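Local atomic coordinates of CRISPR-associated protein CasA/Cse1 (Thermus thermophilus, PDB entry 4AN8), a protein that is the large Cse1 (CasA) subunit of the type I-E CRISPR Cascade ribonucleoprotein complex, which probably takes part in adaptive immunity against viruses and plasmids. Residues 482-485 with 486-490; 468-471 with 472-476; 9-13 with 14-18; 159-162 with 163-167. All coordinates share one frame; numbering follows the deposited sequence.

Contact 1. Residues 482-485 with 486-490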
# COMPACT_ATOMS: atom_id res chain seq x y z
N HIS A 482 13.91 -4.34 41.58
CA HIS A 482 14.01 -3.47 40.42
C HIS A 482 14.83 -2.21 40.67
O HIS A 482 15.10 -1.45 39.75
CB HIS A 482 12.61 -3.07 39.95
CG HIS A 482 11.73 -4.23 39.61
ND1 HIS A 482 12.22 -5.47 39.28
CD2 HIS A 482 10.38 -4.33 39.55
CE1 HIS A 482 11.22 -6.29 39.03
NE2 HIS A 482 10.09 -5.63 39.19
N LEU A 483 15.24 -1.98 41.92
CA LEU A 483 15.81 -0.69 42.31
C LEU A 483 17.25 -0.45 41.85
O LEU A 483 17.62 0.69 41.52
CB LEU A 483 15.66 -0.45 43.82
CG LEU A 483 14.20 -0.37 44.26
CD1 LEU A 483 14.07 0.12 45.70
CD2 LEU A 483 13.40 0.53 43.30
N LYS A 484 18.07 -1.50 41.80
CA LYS A 484 19.43 -1.33 41.30
C LYS A 484 19.41 -0.91 39.82
O LYS A 484 20.13 0.02 39.41
CB LYS A 484 20.27 -2.60 41.49
CG LYS A 484 21.69 -2.46 40.94
CD LYS A 484 22.63 -3.54 41.44
CE LYS A 484 22.45 -4.86 40.69
NZ LYS A 484 23.35 -5.92 41.24
N ALA A 485 18.59 -1.60 39.04
CA ALA A 485 18.42 -1.32 37.63
C ALA A 485 17.94 0.10 37.46
O ALA A 485 18.39 0.82 36.57
CB ALA A 485 17.41 -2.29 37.04
N LEU A 486 17.04 0.51 38.34
CA LEU A 486 16.51 1.84 38.28
C LEU A 486 17.51 2.91 38.56
O LEU A 486 17.52 3.91 37.91
CB LEU A 486 15.32 2.01 39.21
CG LEU A 486 14.73 3.40 39.28
CD1 LEU A 486 15.73 4.34 39.75
CD2 LEU A 486 14.17 3.88 38.01
N ALA A 487 18.35 2.72 39.57
CA ALA A 487 19.34 3.74 39.89
C ALA A 487 20.32 3.86 38.73
O ALA A 487 20.64 4.96 38.31
CB ALA A 487 20.06 3.41 41.18
N GLN A 488 20.79 2.72 38.22
CA GLN A 488 21.72 2.72 37.09
C GLN A 488 21.08 3.34 35.86
O GLN A 488 21.69 4.18 35.19
CB GLN A 488 22.19 1.30 36.77
CG GLN A 488 23.07 0.67 37.83
CD GLN A 488 23.46 -0.76 37.49
OE1 GLN A 488 23.68 -1.59 38.37
NE2 GLN A 488 23.54 -1.05 36.19
N GLY A 489 19.85 2.93 35.57
CA GLY A 489 19.13 3.39 34.40
C GLY A 489 18.90 4.88 34.37
O GLY A 489 19.08 5.52 33.33
N GLU A 490 18.48 5.44 35.51
CA GLU A 490 18.28 6.89 35.62
C GLU A 490 19.56 7.65 35.26
O GLU A 490 19.50 8.71 34.62
CB GLU A 490 17.80 7.26 37.03
CG GLU A 490 17.49 8.75 37.25
CD GLU A 490 16.19 9.20 36.60
OE1 GLU A 490 15.13 8.59 36.83
OE2 GLU A 490 16.21 10.19 35.85
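Lys-484 and Gln-488, one helical turn apart, run side by side and point the same way near the start of helix 483-499, the last helix modelled in the chain. This helix belongs to an all-helical bundle in which it packs against helices 372-403 and 453-476.

Four successive i to i+4 backbone bonds make up the hydrogen bonding. Leu-486 N reaches His-482 O at 3.1 Å with an N-H...O angle of 146°, and Ala-487 N donates to Leu-483 O. The straightest of the set is Gln-488 N to Lys-484 O, at 174°, while the shortest joins Gly-489 N to Ala-485 O at 2.8 Å. The evidence for helix here is this unbroken run of four consecutive bonds.

Ala-485 and Leu-486 face the neighbouring helices. The methyl of Ala-485 lies against Val-399, Ala-402 and Val-403 of helix 372-403. Leu-486 packs on Trp-469 and Leu-476 of helix 453-476 and also makes a side-chain contact with Arg-473, whereas Leu-483, Lys-484, Ala-487 and Gln-488 occupy the exposed side.

Between the two long polar side chains the touch is made by methylenes and an amide oxygen. Gln-488 CG swings away from its own carbonyl carbon (chi1 -68°) and lies 3.4 Å from Lys-484 O. The chain then extends outward, and Gln-488 OE1 comes alongside the aliphatic part of the lysine, 3.4 Å from Lys-484 CG and 3.8 Å from Lys-484 CD.

Contact 2. Residues 468-471 with 472-476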
# COMPACT_ATOMS: atom_id res chain seq x y z
N ALA A 468 8.72 8.23 27.99
CA ALA A 468 8.87 6.78 27.99
C ALA A 468 9.66 6.29 29.21
O ALA A 468 9.40 5.22 29.75
CB ALA A 468 9.52 6.30 26.70
N TRP A 469 10.65 7.08 29.61
CA TRP A 469 11.44 6.71 30.78
C TRP A 469 10.58 6.88 32.06
O TRP A 469 10.58 6.00 32.93
CB TRP A 469 12.74 7.52 30.83
CG TRP A 469 13.50 7.30 32.09
CD1 TRP A 469 13.72 8.22 33.08
CD2 TRP A 469 14.11 6.08 32.52
NE1 TRP A 469 14.44 7.64 34.10
CE2 TRP A 469 14.69 6.33 33.78
CE3 TRP A 469 14.24 4.81 31.97
CZ2 TRP A 469 15.37 5.36 34.50
CZ3 TRP A 469 14.91 3.83 32.68
CH2 TRP A 469 15.47 4.12 33.94
N LYS A 470 9.84 7.98 32.13
CA LYS A 470 8.88 8.16 33.22
C LYS A 470 8.03 6.91 33.41
O LYS A 470 7.84 6.46 34.54
CB LYS A 470 7.97 9.37 32.96
CG LYS A 470 6.89 9.56 34.02
CD LYS A 470 6.08 10.83 33.77
CE LYS A 470 4.79 10.86 34.58
NZ LYS A 470 5.02 10.97 36.05
N ALA A 471 7.55 6.34 32.31
CA ALA A 471 6.68 5.17 32.39
C ALA A 471 7.44 3.94 32.85
O ALA A 471 6.87 3.04 33.46
CB ALA A 471 6.00 4.92 31.04
N THR A 472 8.73 3.89 32.55
CA THR A 472 9.57 2.76 32.95
C THR A 472 9.95 2.87 34.43
O THR A 472 10.02 1.87 35.13
CB THR A 472 10.85 2.68 32.08
OG1 THR A 472 10.48 2.62 30.70
CG2 THR A 472 11.68 1.46 32.43
N ARG A 473 10.20 4.10 34.89
CA ARG A 473 10.39 4.37 36.32
C ARG A 473 9.20 3.84 37.10
O ARG A 473 9.35 3.04 38.03
CB ARG A 473 10.51 5.87 36.58
CG ARG A 473 11.89 6.44 36.38
CD ARG A 473 12.02 7.81 37.04
NE ARG A 473 11.85 7.74 38.49
CZ ARG A 473 12.85 7.70 39.37
NH1 ARG A 473 14.11 7.72 38.95
NH2 ARG A 473 12.59 7.63 40.67
N ARG A 474 8.01 4.29 36.70
CA ARG A 474 6.76 3.84 37.28
C ARG A 474 6.72 2.31 37.39
O ARG A 474 6.27 1.76 38.40
CB ARG A 474 5.58 4.35 36.45
CG ARG A 474 4.27 4.40 37.18
CD ARG A 474 3.13 4.80 36.26
NE ARG A 474 3.21 6.19 35.84
CZ ARG A 474 3.23 6.58 34.57
NH1 ARG A 474 3.17 5.66 33.60
NH2 ARG A 474 3.31 7.87 34.25
N PHE A 475 7.21 1.63 36.37
CA PHE A 475 7.24 0.18 36.35
C PHE A 475 8.33 -0.34 37.29
O PHE A 475 8.13 -1.28 38.05
CB PHE A 475 7.50 -0.30 34.92
CG PHE A 475 7.61 -1.79 34.77
CD1 PHE A 475 8.69 -2.49 35.30
CD2 PHE A 475 6.63 -2.50 34.09
CE1 PHE A 475 8.78 -3.86 35.16
CE2 PHE A 475 6.72 -3.88 33.94
CZ PHE A 475 7.79 -4.55 34.48
N LEU A 476 9.51 0.28 37.22
CA LEU A 476 10.62 -0.16 38.04
C LEU A 476 10.43 0.15 39.53
O LEU A 476 11.02 -0.51 40.38
CB LEU A 476 11.92 0.48 37.54
CG LEU A 476 12.37 0.01 36.15
CD1 LEU A 476 13.61 0.78 35.70
CD2 LEU A 476 12.61 -1.50 36.15
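Ala-468 O takes two bonds from Thr-472, one from the hydroxyl and one from the amide, and they arrive from opposite faces of the carbonyl plane. Thr-472 OG1 lies 3.0 Å from Ala-468 O, a position allowed because chi1 of -56° sets the hydroxyl beside its own backbone N. Thr-472 N to Ala-468 O is longer and bent, at 136°; the same amide also makes a weak bond to Trp-469 O.

That second carbonyl is satisfied mainly by Arg-473 N, at 2.8 Å and 169°, while Lys-470 O receives Arg-474 N. Phe-475 N to Ala-471 O is longer, 3.3 Å, in the last turn.

Among the side chains, Arg-473 CG sits over one face of the Trp-469 indole, 4.0 Å from the centroid of its five-membered ring, in a CH-pi contact. Both polar ends then find the same outside acceptor, a single carboxylate oxygen: Trp-469 NE1 donates to Glu-490 OE1, and Arg-473 NH1 forms a salt bridge with it. Farther round, Lys-470 CE comes to the edge of the Arg-474 guanidinium, 3.4 Å from Arg-474 NH2, and brings two like charges close.

A threonine hydroxyl folded back onto the i-4 carbonyl is a familiar intrahelical motif, here in the last turns of helix 453-476 within the helical bundle.

Contact 3. Residues 9-13 with 14-18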
# COMPACT_ATOMS: atom_id res chain seq x y z
N GLU A 9 -24.46 -14.11 -19.21
CA GLU A 9 -23.71 -12.87 -19.29
C GLU A 9 -24.30 -11.97 -18.19
O GLU A 9 -25.47 -11.61 -18.26
CB GLU A 9 -23.94 -12.25 -20.66
CG GLU A 9 -22.94 -11.20 -21.07
CD GLU A 9 -23.30 -10.56 -22.40
OE1 GLU A 9 -24.34 -9.85 -22.45
OE2 GLU A 9 -22.55 -10.75 -23.38
N LYS A 10 -23.52 -11.65 -17.16
CA LYS A 10 -24.09 -10.93 -16.02
C LYS A 10 -23.12 -10.00 -15.26
O LYS A 10 -21.92 -10.29 -15.14
CB LYS A 10 -24.74 -11.91 -15.05
CG LYS A 10 -25.42 -11.24 -13.89
CD LYS A 10 -25.88 -12.25 -12.85
CE LYS A 10 -27.06 -13.09 -13.35
NZ LYS A 10 -27.45 -14.09 -12.32
N PHE A 11 -23.65 -8.88 -14.78
CA PHE A 11 -22.97 -7.96 -13.87
C PHE A 11 -21.72 -7.29 -14.44
O PHE A 11 -20.58 -7.60 -14.10
CB PHE A 11 -22.68 -8.64 -12.53
CG PHE A 11 -22.44 -7.66 -11.40
CD1 PHE A 11 -23.52 -7.17 -10.64
CD2 PHE A 11 -21.16 -7.22 -11.09
CE1 PHE A 11 -23.30 -6.25 -9.59
CE2 PHE A 11 -20.93 -6.31 -10.03
CZ PHE A 11 -22.01 -5.83 -9.29
N ASN A 12 -21.95 -6.32 -15.31
CA ASN A 12 -20.88 -5.58 -15.92
C ASN A 12 -20.27 -4.54 -14.95
O ASN A 12 -20.98 -3.71 -14.35
CB ASN A 12 -21.39 -4.92 -17.19
CG ASN A 12 -20.27 -4.43 -18.06
OD1 ASN A 12 -19.61 -3.44 -17.74
ND2 ASN A 12 -20.02 -5.14 -19.17
N LEU A 13 -18.96 -4.58 -14.79
CA LEU A 13 -18.31 -3.71 -13.82
C LEU A 13 -18.25 -2.26 -14.28
O LEU A 13 -17.89 -1.37 -13.50
CB LEU A 13 -16.91 -4.23 -13.49
CG LEU A 13 -16.92 -5.65 -12.90
CD1 LEU A 13 -15.50 -6.17 -12.86
CD2 LEU A 13 -17.56 -5.67 -11.51
N ILE A 14 -18.58 -2.01 -15.53
CA ILE A 14 -18.60 -0.63 -16.01
C ILE A 14 -19.88 0.09 -15.58
O ILE A 14 -19.85 1.29 -15.35
CB ILE A 14 -18.48 -0.53 -17.52
CG1 ILE A 14 -17.08 -0.95 -17.94
CG2 ILE A 14 -18.83 0.89 -17.99
CD1 ILE A 14 -16.93 -1.34 -19.38
N ASP A 15 -20.97 -0.66 -15.44
CA ASP A 15 -22.27 -0.04 -15.21
C ASP A 15 -22.91 -0.33 -13.85
O ASP A 15 -23.76 0.43 -13.39
CB ASP A 15 -23.23 -0.43 -16.33
CG ASP A 15 -22.70 -0.08 -17.69
OD1 ASP A 15 -22.42 1.11 -17.95
OD2 ASP A 15 -22.54 -0.99 -18.52
N GLU A 16 -22.50 -1.40 -13.20
CA GLU A 16 -23.15 -1.79 -11.96
C GLU A 16 -22.48 -1.20 -10.72
O GLU A 16 -21.29 -0.90 -10.71
CB GLU A 16 -23.23 -3.32 -11.84
CG GLU A 16 -23.90 -3.99 -13.03
CD GLU A 16 -25.41 -3.77 -13.07
OE1 GLU A 16 -26.00 -3.35 -12.05
OE2 GLU A 16 -26.01 -4.03 -14.14
N PRO A 17 -23.26 -1.01 -9.66
CA PRO A 17 -22.67 -0.43 -8.45
C PRO A 17 -21.82 -1.43 -7.70
O PRO A 17 -22.34 -2.43 -7.25
CB PRO A 17 -23.90 -0.02 -7.61
CG PRO A 17 -25.08 -0.78 -8.21
CD PRO A 17 -24.74 -1.03 -9.65
N TRP A 18 -20.52 -1.19 -7.56
CA TRP A 18 -19.67 -2.11 -6.80
C TRP A 18 -18.48 -1.40 -6.17
O TRP A 18 -17.83 -1.96 -5.30
CB TRP A 18 -19.18 -3.28 -7.69
CG TRP A 18 -18.27 -2.89 -8.79
CD1 TRP A 18 -18.61 -2.23 -9.93
CD2 TRP A 18 -16.86 -3.14 -8.87
NE1 TRP A 18 -17.48 -2.04 -10.71
CE2 TRP A 18 -16.40 -2.60 -10.08
CE3 TRP A 18 -15.94 -3.78 -8.02
CZ2 TRP A 18 -15.07 -2.67 -10.47
CZ3 TRP A 18 -14.61 -3.85 -8.40
CH2 TRP A 18 -14.19 -3.30 -9.61
O HOH W 1 -24.63 -5.57 -16.11
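The Trp-18 indole carries Leu-13 CD2 over the centre of one face, 3.6 Å from the centroid of the five-membered ring and 10° off its normal; Glu-16 O lies in plane at the indole edge. Glu-16 CB lies over one face of the Phe-11 ring, 3.9 Å from the centroid and displaced toward the rim. At the edge of the phenyl ring lie Trp-18 CB and Pro-17 O. Both aliphatic contacts over the faces are thus CH-pi, and Trp-18 CG occupies the crowded position between its backbone N and carbonyl carbon (chi1 66°), which folds the indole back over Leu-13.

The indole N-H closes the turn: Trp-18 NE1 donates to Leu-13 O at 2.9 Å, in the carbonyl plane and on a lone pair. The turn that follows strand 10-12 is gathered on Asn-12. Asn-12 O accepts both Asp-15 N and Glu-16 N, the latter at 3.0 Å. Asn-12 OD1 takes Ile-14 N at 2.8 Å, an Asx turn, while its ND2 donates to Arg-99 O. A water accepts from Asn-12 N and donates to Glu-16 OE2.

Asp-15 OD2 forms a salt bridge with Arg-99, and Trp-18 packs on helices 50-67 and 154-167. Since Asn-12 accepts through both O and OD1, and Leu-13 O satisfies the indole N-H, polar and CH-pi contacts together fix the turn.

Contact 4. Residues 159-162 with 163-167. With ACT (acetate ion), chain C.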
# COMPACT_ATOMS: atom_id res chain seq x y z
N ARG A 159 -14.94 -7.32 -5.67
CA ARG A 159 -13.87 -6.72 -4.88
C ARG A 159 -12.88 -7.73 -4.30
O ARG A 159 -11.69 -7.49 -4.29
CB ARG A 159 -14.43 -5.79 -3.79
CG ARG A 159 -15.21 -4.61 -4.40
CD ARG A 159 -15.52 -3.54 -3.38
NE ARG A 159 -16.36 -4.03 -2.29
CZ ARG A 159 -17.69 -3.91 -2.24
NH1 ARG A 159 -18.34 -3.33 -3.23
NH2 ARG A 159 -18.36 -4.37 -1.19
N ALA A 160 -13.38 -8.87 -3.83
CA ALA A 160 -12.51 -9.89 -3.28
C ALA A 160 -11.62 -10.46 -4.40
O ALA A 160 -10.44 -10.72 -4.20
CB ALA A 160 -13.35 -10.98 -2.67
N LEU A 161 -12.19 -10.64 -5.59
CA LEU A 161 -11.40 -11.08 -6.74
C LEU A 161 -10.21 -10.16 -6.96
O LEU A 161 -9.08 -10.59 -7.07
CB LEU A 161 -12.27 -11.14 -7.99
CG LEU A 161 -11.55 -11.44 -9.32
CD1 LEU A 161 -10.77 -12.77 -9.25
CD2 LEU A 161 -12.56 -11.43 -10.49
N LEU A 162 -10.49 -8.86 -7.03
CA LEU A 162 -9.48 -7.87 -7.34
C LEU A 162 -8.42 -7.86 -6.27
O LEU A 162 -7.25 -7.79 -6.56
CB LEU A 162 -10.10 -6.49 -7.39
CG LEU A 162 -10.47 -5.92 -8.74
CD1 LEU A 162 -10.80 -4.42 -8.51
CD2 LEU A 162 -9.31 -6.07 -9.73
N VAL A 163 -8.84 -7.93 -5.01
CA VAL A 163 -7.86 -7.92 -3.96
C VAL A 163 -6.94 -9.14 -4.12
O VAL A 163 -5.72 -9.01 -4.05
CB VAL A 163 -8.52 -7.91 -2.56
CG1 VAL A 163 -7.50 -8.32 -1.48
CG2 VAL A 163 -9.17 -6.52 -2.29
N HIS A 164 -7.54 -10.31 -4.33
CA HIS A 164 -6.75 -11.54 -4.36
C HIS A 164 -5.70 -11.54 -5.47
O HIS A 164 -4.60 -12.01 -5.27
CB HIS A 164 -7.66 -12.76 -4.49
CG HIS A 164 -6.96 -14.07 -4.30
ND1 HIS A 164 -6.40 -14.45 -3.10
CD2 HIS A 164 -6.75 -15.11 -5.16
CE1 HIS A 164 -5.86 -15.65 -3.22
NE2 HIS A 164 -6.06 -16.07 -4.46
N GLN A 165 -6.06 -11.00 -6.63
CA GLN A 165 -5.14 -10.95 -7.78
C GLN A 165 -3.95 -10.03 -7.56
O GLN A 165 -2.90 -10.19 -8.21
CB GLN A 165 -5.89 -10.53 -9.06
CG GLN A 165 -7.00 -11.50 -9.51
CD GLN A 165 -6.44 -12.85 -9.96
OE1 GLN A 165 -5.41 -13.29 -9.48
NE2 GLN A 165 -7.11 -13.49 -10.91
N ALA A 166 -4.10 -9.03 -6.68
CA ALA A 166 -2.99 -8.10 -6.46
C ALA A 166 -2.14 -8.54 -5.26
O ALA A 166 -0.92 -8.36 -5.26
CB ALA A 166 -3.50 -6.67 -6.28
N PHE A 167 -2.79 -9.14 -4.26
CA PHE A 167 -2.14 -9.35 -2.96
C PHE A 167 -1.90 -10.82 -2.50
O PHE A 167 -1.29 -11.04 -1.45
CB PHE A 167 -2.93 -8.62 -1.86
CG PHE A 167 -2.84 -7.13 -1.94
CD1 PHE A 167 -1.72 -6.47 -1.46
CD2 PHE A 167 -3.89 -6.39 -2.50
CE1 PHE A 167 -1.64 -5.08 -1.55
CE2 PHE A 167 -3.82 -5.01 -2.58
CZ PHE A 167 -2.69 -4.36 -2.09
C ACT C . -5.42 -12.44 0.00
O ACT C . -6.31 -11.91 -0.73
OXT ACT C . -5.34 -13.72 -0.04
CH3 ACT C . -4.51 -11.60 0.87
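An acetate ion, probably from the crystallisation liquor, sits at the edge of the His-164 ring, while Val-163 CG1 comes within 3.9 Å of its O atom. Both carboxylate oxygens are reached by one ring nitrogen: His-164 ND1 lies 3.3 Å from acetate OXT and 3.5 Å from acetate O, and both bonds are weak. A chi1 of -170°, with CG opposite the backbone N, carries the imidazole away from 159-162, and its other nitrogen, NE2, is hydrogen-bonded to Tyr-266. The ring is thus engaged through both nitrogens.

Three i to i+4 backbone bonds are regular: Val-163 N to Arg-159 O, His-164 N to Ala-160 O and Gln-165 N to Leu-161 O. The fourth, Ala-166 N to Leu-162 O, is weak at 3.4 Å. Val-163 O accepts from both Phe-167 N and Ala-166 N as the helix ends.

Leu-161 CD1 approaches Gln-165 CG at 4.0 Å, and the bent glutamine turns its amide oxygen to Arg-250 N. All the touching residues are buried: Leu-162 packs on Leu-59, Ala-166 on Val-55. These are the buried last turns of helix 154-167, whose side chains touch helix 50-67 and strand 250-256.

How the contacts relate
The four contacts form two pairs at opposite sides of the chain's centre. Contacts 1 and 2 lie on consecutive helices, 11 Å between centres, and share the Glu-490 carboxylate, whose OE1 is 2.5 Å from Arg-473 NH1 and, in a probable hydrogen bond, 3.0 Å from Trp-469 NE1; Gly-489 C also packs 3.5 Å from Trp-469 CH2. Contacts 3 and 4, centres 17 Å apart, meet where Trp-18 O lies 2.5 Å from Arg-159 NH1, a probable hydrogen bond, and Trp-18 CH2 packs 3.7 Å from Leu-162 CD1. The pairs are far apart: contacts 2 and 4 have nearest atoms about 32 Å away. The acetate belongs to contact 4.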